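Local coordinates for protein octenoyl-CoA reductase/carboxylase (Streptomyces sp., PDB 4A10) that probably catalyses the NADP-dependent reductive carboxylation of 2-octenoyl-CoA, as a homotetramer of the medium-chain dehydrogenase/reductase type, at residues 136-141 with 186-191. Sequence-based numbering, arbitrary orientation.
Sequences HVIVHP and PKPAHL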
loop_
_atom_site.group_PDB
_atom_site.type_symbol
_atom_site.label_atom_id
_atom_site.label_comp_id
_atom_site.label_asym_id
_atom_site.label_seq_id
_atom_site.Cartn_x
_atom_site.Cartn_y
_atom_site.Cartn_z
ATOM N N HIS B 136 24.242 27.298 -3.963
ATOM C CA HIS B 136 23.261 27.318 -5.038
ATOM C C HIS B 136 22.086 26.407 -4.705
ATOM O O HIS B 136 22.262 25.220 -4.412
ATOM C CB HIS B 136 23.920 26.896 -6.355
ATOM C CG HIS B 136 24.918 27.894 -6.868
ATOM N ND1 HIS B 136 25.445 27.838 -8.142
ATOM C CD2 HIS B 136 25.468 28.986 -6.279
ATOM C CE1 HIS B 136 26.276 28.857 -8.311
ATOM N NE2 HIS B 136 26.314 29.561 -7.191
ATOM N N VAL B 137 20.892 26.992 -4.745
ATOM C CA VAL B 137 19.675 26.316 -4.316
ATOM C C VAL B 137 18.535 26.405 -5.321
ATOM O O VAL B 137 18.517 27.258 -6.211
ATOM C CB VAL B 137 19.150 26.851 -2.943
ATOM C CG1 VAL B 137 20.137 26.560 -1.828
ATOM C CG2 VAL B 137 18.848 28.346 -3.004
ATOM N N ILE B 138 17.588 25.499 -5.131
ATOM C CA ILE B 138 16.292 25.545 -5.736
ATOM C C ILE B 138 15.318 25.630 -4.561
ATOM O O ILE B 138 15.608 25.143 -3.441
ATOM C CB ILE B 138 16.118 24.294 -6.644
ATOM C CG1 ILE B 138 15.991 24.706 -8.091
ATOM C CG2 ILE B 138 15.085 23.260 -6.138
ATOM C CD1 ILE B 138 17.333 24.996 -8.654
ATOM N N VAL B 139 14.200 26.317 -4.782
ATOM C CA VAL B 139 13.202 26.458 -3.753
ATOM C C VAL B 139 11.936 25.885 -4.302
ATOM O O VAL B 139 11.510 26.269 -5.386
ATOM C CB VAL B 139 12.924 27.923 -3.353
ATOM C CG1 VAL B 139 11.844 27.958 -2.277
ATOM C CG2 VAL B 139 14.190 28.620 -2.856
ATOM N N HIS B 140 11.355 24.956 -3.545
ATOM C CA HIS B 140 10.049 24.417 -3.874
ATOM C C HIS B 140 8.929 24.982 -2.945
ATOM O O HIS B 140 9.216 25.531 -1.873
ATOM C CB HIS B 140 10.099 22.878 -3.894
ATOM C CG HIS B 140 10.221 22.256 -2.539
ATOM N ND1 HIS B 140 9.167 22.198 -1.651
ATOM C CD2 HIS B 140 11.265 21.652 -1.924
ATOM C CE1 HIS B 140 9.557 21.592 -0.545
ATOM N NE2 HIS B 140 10.822 21.239 -0.688
ATOM N N PRO B 141 7.659 24.880 -3.366
ATOM C CA PRO B 141 6.589 25.629 -2.652
ATOM C C PRO B 141 6.054 25.135 -1.302
ATOM O O PRO B 141 5.321 25.886 -0.661
ATOM C CB PRO B 141 5.433 25.670 -3.662
ATOM C CG PRO B 141 5.784 24.699 -4.726
ATOM C CD PRO B 141 7.255 24.526 -4.742
ATOM N N PRO B 186 19.620 21.471 -3.307
ATOM C CA PRO B 186 20.770 21.838 -4.155
ATOM C C PRO B 186 20.363 22.012 -5.599
ATOM O O PRO B 186 19.651 21.143 -6.149
ATOM C CB PRO B 186 21.728 20.642 -4.047
ATOM C CG PRO B 186 21.132 19.671 -3.091
ATOM C CD PRO B 186 19.824 20.203 -2.570
ATOM N N LYS B 187 20.781 23.130 -6.202
ATOM C CA LYS B 187 20.618 23.347 -7.651
ATOM C C LYS B 187 21.352 22.237 -8.447
ATOM O O LYS B 187 22.515 21.954 -8.153
ATOM C CB LYS B 187 21.155 24.733 -8.057
ATOM C CG LYS B 187 20.777 25.173 -9.481
ATOM C CD LYS B 187 21.529 26.431 -9.927
ATOM C CE LYS B 187 21.925 26.384 -11.413
ATOM N NZ LYS B 187 23.114 25.475 -11.656
ATOM N N PRO B 188 20.674 21.594 -9.423
ATOM C CA PRO B 188 21.339 20.748 -10.440
ATOM C C PRO B 188 22.436 21.526 -11.154
ATOM O O PRO B 188 22.132 22.470 -11.901
ATOM C CB PRO B 188 20.223 20.490 -11.450
ATOM C CG PRO B 188 18.997 20.564 -10.678
ATOM C CD PRO B 188 19.211 21.573 -9.595
ATOM N N ALA B 189 23.690 21.148 -10.934
ATOM C CA ALA B 189 24.831 21.952 -11.404
ATOM C C ALA B 189 24.858 22.288 -12.915
ATOM O O ALA B 189 25.285 23.387 -13.293
ATOM C CB ALA B 189 26.159 21.330 -10.951
ATOM N N HIS B 190 24.367 21.375 -13.759
ATOM C CA HIS B 190 24.448 21.538 -15.210
ATOM C C HIS B 190 23.420 22.497 -15.828
ATOM O O HIS B 190 23.540 22.849 -17.012
ATOM C CB HIS B 190 24.383 20.176 -15.913
ATOM C CG HIS B 190 23.049 19.498 -15.801
ATOM N ND1 HIS B 190 22.575 18.982 -14.615
ATOM C CD2 HIS B 190 22.094 19.242 -16.728
ATOM C CE1 HIS B 190 21.390 18.435 -14.816
ATOM N NE2 HIS B 190 21.074 18.584 -16.089
ATOM N N LEU B 191 22.422 22.917 -15.044
ATOM C CA LEU B 191 21.401 23.840 -15.534
ATOM C C LEU B 191 21.756 25.309 -15.331
ATOM O O LEU B 191 22.516 25.648 -14.418
ATOM C CB LEU B 191 20.037 23.542 -14.894
ATOM C CG LEU B 191 19.512 22.120 -15.095
ATOM C CD1 LEU B 191 18.237 21.907 -14.323
ATOM C CD2 LEU B 191 19.315 21.803 -16.593
HETATM O O HOH W 1 25.064 25.380 -9.638
#
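K187 sends CG anti to its backbone N (chi1 -168°), which lays the start of its chain against I138, and H136 sets CG anti to its carbonyl carbon (chi1 -68°), carrying the imidazole aside with its ND1 edge still turned to a water that bridges to K187 NZ. I138 crosses the lysine chain at about a right angle, its CD1 3.5 Å from K187 CG and 4.0 Å from P188 CD. H136 CB and K187 CB pack at 3.9 Å. The backbones are tied by one nearly straight bond, K187 N to H136 O (3.1 Å), with the donor well above the carbonyl plane. It continues the antiparallel pairing of strands 136-139 and 184-186 in the GroES-like domain, where V137 and P186 form a non-hydrogen-bonded pair whose side chains diverge. The lysine chain then bends so that NZ meets the carbonyls of the type I turn P188-L191: L191 O at 2.8 Å and, longer, P188 O at 3.2 Å, which takes L191 N on its opposite face. G421 O and the water (2.8 Å from NZ, 2.9 Å from H136 ND1, in the ring plane) make four acceptors for three hydrogens. A methionine in place of K187 would probably leave L191 O and G421 O without this donor, P188 O with L191 N alone of the two, and the water unlinked from the turn. W193 meets the H136 ring and touches K187.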